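Local coordinates for protein arabinofuranosidase (Bifidobacterium longum, PDB 2Y2W) that cleaves terminal alpha-(1->5)-linked arabinofuranosyl units from arabinans, and also acts on arabinoxylan, as an intracellular glycoside hydrolase of family 51 in plant cell wall breakdown, at residues G223-S226 with P227-A231; M260-F263 with G264-K268. One frame throughout, in Å; residues are numbered along the deposited sequence.

Contact 1. Residues G223-S226 with P227-A231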
ATOM      1  N   GLY D 223      -8.543   7.782  -2.784  1.00 26.43           N
ATOM      2  CA  GLY D 223      -7.164   7.416  -2.479  1.00 26.46           C
ATOM      3  C   GLY D 223      -6.180   8.522  -2.810  1.00 26.59           C
ATOM      4  O   GLY D 223      -5.092   8.255  -3.316  1.00 26.60           O
ATOM      5  N   HIS D 224      -6.564   9.763  -2.522  1.00 26.74           N
ATOM      6  CA  HIS D 224      -5.719  10.922  -2.814  1.00 26.97           C
ATOM      7  C   HIS D 224      -4.438  10.907  -1.998  1.00 27.05           C
ATOM      8  O   HIS D 224      -4.418  10.442  -0.857  1.00 27.21           O
ATOM      9  CB  HIS D 224      -6.481  12.236  -2.613  1.00 27.03           C
ATOM     10  CG  HIS D 224      -6.882  12.503  -1.196  1.00 27.30           C
ATOM     11  ND1 HIS D 224      -7.772  11.706  -0.510  1.00 27.56           N
ATOM     12  CD2 HIS D 224      -6.536  13.498  -0.345  1.00 27.86           C
ATOM     13  CE1 HIS D 224      -7.946  12.188   0.708  1.00 28.14           C
ATOM     14  NE2 HIS D 224      -7.207  13.277   0.833  1.00 28.54           N
ATOM     15  N   MET D 225      -3.369  11.419  -2.597  1.00 27.20           N
ATOM     16  CA  MET D 225      -2.040  11.300  -2.019  1.00 27.36           C
ATOM     17  C   MET D 225      -1.399  12.647  -1.701  1.00 27.46           C
ATOM     18  O   MET D 225      -1.850  13.697  -2.167  1.00 27.43           O
ATOM     19  CB  MET D 225      -1.128  10.507  -2.964  1.00 27.46           C
ATOM     20  CG  MET D 225      -1.397   9.012  -3.018  1.00 27.37           C
ATOM     21  SD  MET D 225      -0.334   8.220  -4.235  1.00 28.52           S
ATOM     22  CE  MET D 225      -0.880   6.517  -4.133  1.00 28.58           C
ATOM     23  N   SER D 226      -0.353  12.596  -0.881  1.00 27.56           N
ATOM     24  CA  SER D 226       0.544  13.720  -0.675  1.00 27.81           C
ATOM     25  C   SER D 226       1.542  13.743  -1.838  1.00 27.87           C
ATOM     26  O   SER D 226       1.612  12.778  -2.605  1.00 27.88           O
ATOM     27  CB  SER D 226       1.269  13.572   0.668  1.00 27.86           C
ATOM     28  OG  SER D 226       1.805  12.268   0.826  1.00 28.38           O
ATOM     29  N   PRO D 227       2.305  14.844  -1.993  1.00 27.95           N
ATOM     30  CA  PRO D 227       3.327  14.865  -3.043  1.00 28.00           C
ATOM     31  C   PRO D 227       4.351  13.723  -2.935  1.00 28.17           C
ATOM     32  O   PRO D 227       4.724  13.147  -3.957  1.00 28.29           O
ATOM     33  CB  PRO D 227       4.007  16.229  -2.854  1.00 27.93           C
ATOM     34  CG  PRO D 227       3.563  16.716  -1.509  1.00 27.88           C
ATOM     35  CD  PRO D 227       2.204  16.149  -1.316  1.00 27.88           C
ATOM     36  N   GLU D 228       4.783  13.397  -1.717  1.00 28.26           N
ATOM     37  CA  GLU D 228       5.787  12.349  -1.507  1.00 28.49           C
ATOM     38  C   GLU D 228       5.252  10.945  -1.805  1.00 28.30           C
ATOM     39  O   GLU D 228       5.939  10.140  -2.440  1.00 28.25           O
ATOM     40  CB  GLU D 228       6.366  12.419  -0.088  1.00 28.64           C
ATOM     41  CG  GLU D 228       7.269  13.630   0.171  1.00 30.03           C
ATOM     42  CD  GLU D 228       8.689  13.474  -0.385  1.00 32.10           C
ATOM     43  OE1 GLU D 228       9.069  12.353  -0.795  1.00 33.21           O
ATOM     44  OE2 GLU D 228       9.436  14.481  -0.400  1.00 32.24           O
ATOM     45  N   GLU D 229       4.030  10.665  -1.351  1.00 28.07           N
ATOM     46  CA  GLU D 229       3.371   9.382  -1.602  1.00 27.90           C
ATOM     47  C   GLU D 229       3.243   9.085  -3.095  1.00 27.56           C
ATOM     48  O   GLU D 229       3.556   7.975  -3.536  1.00 27.55           O
ATOM     49  CB  GLU D 229       1.989   9.334  -0.941  1.00 28.09           C
ATOM     50  CG  GLU D 229       1.995   8.935   0.535  1.00 29.06           C
ATOM     51  CD  GLU D 229       0.679   9.251   1.250  1.00 30.46           C
ATOM     52  OE1 GLU D 229      -0.307   9.639   0.582  1.00 30.64           O
ATOM     53  OE2 GLU D 229       0.632   9.113   2.492  1.00 30.84           O
ATOM     54  N   TYR D 230       2.790  10.077  -3.864  1.00 27.03           N
ATOM     55  CA  TYR D 230       2.612   9.914  -5.308  1.00 26.48           C
ATOM     56  C   TYR D 230       3.943   9.800  -6.042  1.00 26.31           C
ATOM     57  O   TYR D 230       4.086   8.958  -6.930  1.00 26.31           O
ATOM     58  CB  TYR D 230       1.749  11.031  -5.912  1.00 26.42           C
ATOM     59  CG  TYR D 230       1.486  10.849  -7.395  1.00 25.79           C
ATOM     60  CD1 TYR D 230       0.590   9.883  -7.850  1.00 25.31           C
ATOM     61  CD2 TYR D 230       2.146  11.634  -8.342  1.00 25.57           C
ATOM     62  CE1 TYR D 230       0.353   9.702  -9.210  1.00 25.34           C
ATOM     63  CE2 TYR D 230       1.917  11.465  -9.707  1.00 25.38           C
ATOM     64  CZ  TYR D 230       1.020  10.496 -10.131  1.00 25.52           C
ATOM     65  OH  TYR D 230       0.784  10.323 -11.474  1.00 25.48           O
ATOM     66  N   ALA D 231       4.906  10.641  -5.669  1.00 25.99           N
ATOM     67  CA  ALA D 231       6.257  10.585  -6.232  1.00 25.77           C
ATOM     68  C   ALA D 231       6.833   9.173  -6.136  1.00 25.64           C
ATOM     69  O   ALA D 231       7.330   8.634  -7.127  1.00 25.67           O
ATOM     70  CB  ALA D 231       7.172  11.590  -5.542  1.00 25.77           C
TER
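Ser-226 turns both its backbone N-H and its hydroxyl oxygen onto the same face of the Glu-229 carboxylate instead of meeting its rim. The N-H bond to Glu-229 OE1 is long for its kind, 3.3 Å from Ser-226 N, yet nearly straight at 165°, and the donor stands 53° out of the carboxylate plane. Ser-226 is the N-cap of helix 227-244, and this bond from N-cap amide to the third helical residue is one half of a capping box. The helix follows strand 209-212 of the (beta/alpha)8 barrel, and the connection carries the probable acid/base Glu-215. With chi1 at 48°, Ser-226 OG sits in the crowded position between backbone N and carbonyl carbon, which places it 3.2 Å above Glu-229 CD. Behind the cap, Tyr-230 N gives a 3.2 Å bond to Ser-226 O and closes the first helical turn. The same OE1 also forms a salt bridge with Lys-236 of the second subunit, so the capping carboxylate lies at a subunit interface, where the added positive charge would probably stabilise its anionic form.

Met-225 supplies the apolar side. Its extended chain crosses that of Glu-229 at a slant, with CB and CG near Glu-229 CB and OE1, and the sulfur reaches the edge of the Tyr-230 ring in a Met-aromatic contact, close to the plane of the ring. Tyr-230 OH is bonded to Ile-212 O and Cys-253 N, which fixes the far end of that ring among the barrel strand ends. At the near end, Met-225 SD lies 3.9 Å from Tyr-230 CB.

Contact 2. Residues M260-F263 with G264-K268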
ATOM      1  N   MET D 260      -4.717  25.290  -6.792  1.00 40.80           N
ATOM      2  CA  MET D 260      -4.245  24.275  -5.846  1.00 40.91           C
ATOM      3  C   MET D 260      -3.154  24.789  -4.903  1.00 40.92           C
ATOM      4  O   MET D 260      -2.217  25.457  -5.347  1.00 40.93           O
ATOM      5  CB  MET D 260      -3.747  23.031  -6.594  1.00 40.94           C
ATOM      6  CG  MET D 260      -4.855  22.149  -7.177  1.00 41.03           C
ATOM      7  SD  MET D 260      -6.005  21.483  -5.946  1.00 41.65           S
ATOM      8  CE  MET D 260      -4.946  20.395  -4.989  1.00 41.75           C
ATOM      9  N   PRO D 261      -3.276  24.483  -3.595  1.00 40.89           N
ATOM     10  CA  PRO D 261      -2.280  24.917  -2.611  1.00 40.88           C
ATOM     11  C   PRO D 261      -0.923  24.246  -2.825  1.00 40.77           C
ATOM     12  O   PRO D 261       0.101  24.752  -2.356  1.00 40.86           O
ATOM     13  CB  PRO D 261      -2.888  24.479  -1.272  1.00 40.90           C
ATOM     14  CG  PRO D 261      -3.832  23.381  -1.620  1.00 41.02           C
ATOM     15  CD  PRO D 261      -4.381  23.734  -2.966  1.00 40.89           C
ATOM     16  N   THR D 262      -0.932  23.122  -3.537  1.00 40.54           N
ATOM     17  CA  THR D 262       0.275  22.352  -3.823  1.00 40.27           C
ATOM     18  C   THR D 262       0.850  22.652  -5.222  1.00 40.02           C
ATOM     19  O   THR D 262       1.781  21.982  -5.678  1.00 39.95           O
ATOM     20  CB  THR D 262       0.017  20.831  -3.632  1.00 40.28           C
ATOM     21  OG1 THR D 262       1.252  20.111  -3.716  1.00 40.69           O
ATOM     22  CG2 THR D 262      -0.975  20.292  -4.673  1.00 40.29           C
ATOM     23  N   PHE D 263       0.300  23.672  -5.881  1.00 39.66           N
ATOM     24  CA  PHE D 263       0.715  24.068  -7.232  1.00 39.27           C
ATOM     25  C   PHE D 263       2.203  24.401  -7.309  1.00 38.86           C
ATOM     26  O   PHE D 263       2.741  25.094  -6.442  1.00 38.84           O
ATOM     27  CB  PHE D 263      -0.121  25.255  -7.722  1.00 39.37           C
ATOM     28  CG  PHE D 263       0.099  25.607  -9.169  1.00 39.65           C
ATOM     29  CD1 PHE D 263      -0.214  24.699 -10.178  1.00 39.98           C
ATOM     30  CD2 PHE D 263       0.597  26.857  -9.525  1.00 39.92           C
ATOM     31  CE1 PHE D 263      -0.017  25.025 -11.520  1.00 40.01           C
ATOM     32  CE2 PHE D 263       0.793  27.196 -10.863  1.00 39.90           C
ATOM     33  CZ  PHE D 263       0.486  26.276 -11.862  1.00 39.94           C
ATOM     34  N   GLY D 264       2.857  23.889  -8.350  1.00 38.29           N
ATOM     35  CA  GLY D 264       4.291  24.086  -8.539  1.00 37.55           C
ATOM     36  C   GLY D 264       5.130  23.095  -7.752  1.00 36.97           C
ATOM     37  O   GLY D 264       5.925  22.353  -8.329  1.00 36.91           O
ATOM     38  N   THR D 265       4.947  23.086  -6.433  1.00 36.37           N
ATOM     39  CA  THR D 265       5.719  22.219  -5.533  1.00 35.86           C
ATOM     40  C   THR D 265       5.375  20.734  -5.691  1.00 35.37           C
ATOM     41  O   THR D 265       6.216  19.867  -5.437  1.00 35.33           O
ATOM     42  CB  THR D 265       5.554  22.635  -4.054  1.00 35.85           C
ATOM     43  OG1 THR D 265       4.163  22.798  -3.752  1.00 36.17           O
ATOM     44  CG2 THR D 265       6.281  23.947  -3.781  1.00 36.01           C
ATOM     45  N   TRP D 266       4.145  20.449  -6.111  1.00 34.76           N
ATOM     46  CA  TRP D 266       3.736  19.088  -6.438  1.00 34.18           C
ATOM     47  C   TRP D 266       4.584  18.568  -7.590  1.00 33.79           C
ATOM     48  O   TRP D 266       5.238  17.534  -7.468  1.00 33.70           O
ATOM     49  CB  TRP D 266       2.252  19.042  -6.815  1.00 34.17           C
ATOM     50  CG  TRP D 266       1.788  17.697  -7.299  1.00 33.91           C
ATOM     51  CD1 TRP D 266       1.885  17.199  -8.569  1.00 33.62           C
ATOM     52  CD2 TRP D 266       1.149  16.681  -6.517  1.00 33.53           C
ATOM     53  NE1 TRP D 266       1.350  15.934  -8.625  1.00 33.43           N
ATOM     54  CE2 TRP D 266       0.889  15.592  -7.381  1.00 33.45           C
ATOM     55  CE3 TRP D 266       0.770  16.582  -5.171  1.00 33.26           C
ATOM     56  CZ2 TRP D 266       0.268  14.419  -6.941  1.00 33.24           C
ATOM     57  CZ3 TRP D 266       0.151  15.416  -4.735  1.00 32.98           C
ATOM     58  CH2 TRP D 266      -0.093  14.351  -5.619  1.00 32.94           C
ATOM     59  N   GLU D 267       4.566  19.307  -8.698  1.00 33.33           N
ATOM     60  CA  GLU D 267       5.311  18.955  -9.904  1.00 32.95           C
ATOM     61  C   GLU D 267       6.803  18.800  -9.631  1.00 32.83           C
ATOM     62  O   GLU D 267       7.418  17.836 -10.079  1.00 32.80           O
ATOM     63  CB  GLU D 267       5.081  20.001 -10.999  1.00 32.88           C
ATOM     64  CG  GLU D 267       3.690  19.966 -11.638  1.00 32.48           C
ATOM     65  CD  GLU D 267       2.626  20.702 -10.836  1.00 32.23           C
ATOM     66  OE1 GLU D 267       2.925  21.240  -9.747  1.00 32.37           O
ATOM     67  OE2 GLU D 267       1.471  20.744 -11.304  1.00 32.06           O
ATOM     68  N   LYS D 268       7.375  19.738  -8.881  1.00 32.64           N
ATOM     69  CA  LYS D 268       8.799  19.702  -8.565  1.00 32.54           C
ATOM     70  C   LYS D 268       9.188  18.410  -7.850  1.00 32.21           C
ATOM     71  O   LYS D 268      10.106  17.717  -8.284  1.00 32.16           O
ATOM     72  CB  LYS D 268       9.202  20.918  -7.731  1.00 32.69           C
ATOM     73  CG  LYS D 268      10.689  21.242  -7.793  1.00 33.44           C
ATOM     74  CD  LYS D 268      10.988  22.679  -7.368  1.00 35.07           C
ATOM     75  CE  LYS D 268      10.504  23.704  -8.400  1.00 35.85           C
ATOM     76  NZ  LYS D 268       9.064  24.064  -8.235  1.00 36.60           N
TER
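Thr-262 O receives two donors from the start of the following helix. Trp-266 N binds it at 2.9 Å, nearly along the C=O axis (167° at the oxygen), whereas Thr-265 OG1 makes a weak bond to it. The Thr-262 side chain turns to the same tryptophan: with OG1 anti to the backbone N (chi1 -171°), that oxygen sits 3.4 Å from Trp-266 CB and lies in the indole plane at the ring edge, 3.8 Å from CE3. The methyl CG2 touches CE3 as well, from 4.1 Å. A second, weak backbone bond runs from Thr-265 N to Phe-263 O.

Gly-264 is the N-cap of helix 265-274, which follows strand 249-252 in the (beta/alpha)8 barrel. Its N-H makes a weak bond to Glu-267 OE1, 3.0 Å from Gly-264 N, with an angle at the hydrogen of just 125°; in position this is the amide-to-third-residue half of a capping box. A bend at chi2 folds the glutamate back toward the cap, and its other oxygen, OE2, is bonded to Ser-255 OG.

Further out, a type I turn from Met-260 to Phe-263 presents the Thr-262 carbonyl. The Phe-263 ring packs on helix 307-327, meeting Phe-313 edge-to-face, while Trp-266 NE1 is held by Cys-253 O.

Both contacts form the N-terminal caps of successive barrel helices, 227-244 and 265-274, and in both a glutamate three residues after the N-cap accepts the cap amide, nearly straight in contact 1, weak in contact 2. Contact 1 lies at the surface, and its Glu-229 pairs with a lysine of a neighbouring subunit; contact 2 is partly buried, its buried Glu-267 is bonded instead to a serine hydroxyl, and no other chain touches it. Apolar cover differs accordingly, a methionine sulfur in the first and aromatic packing on a further helix in the second. The caps meet through Trp-266, whose CZ3 lies 3.5 Å from Pro-227 N. Cys-253 serves both, its N bonded to Tyr-230 and its O to Trp-266.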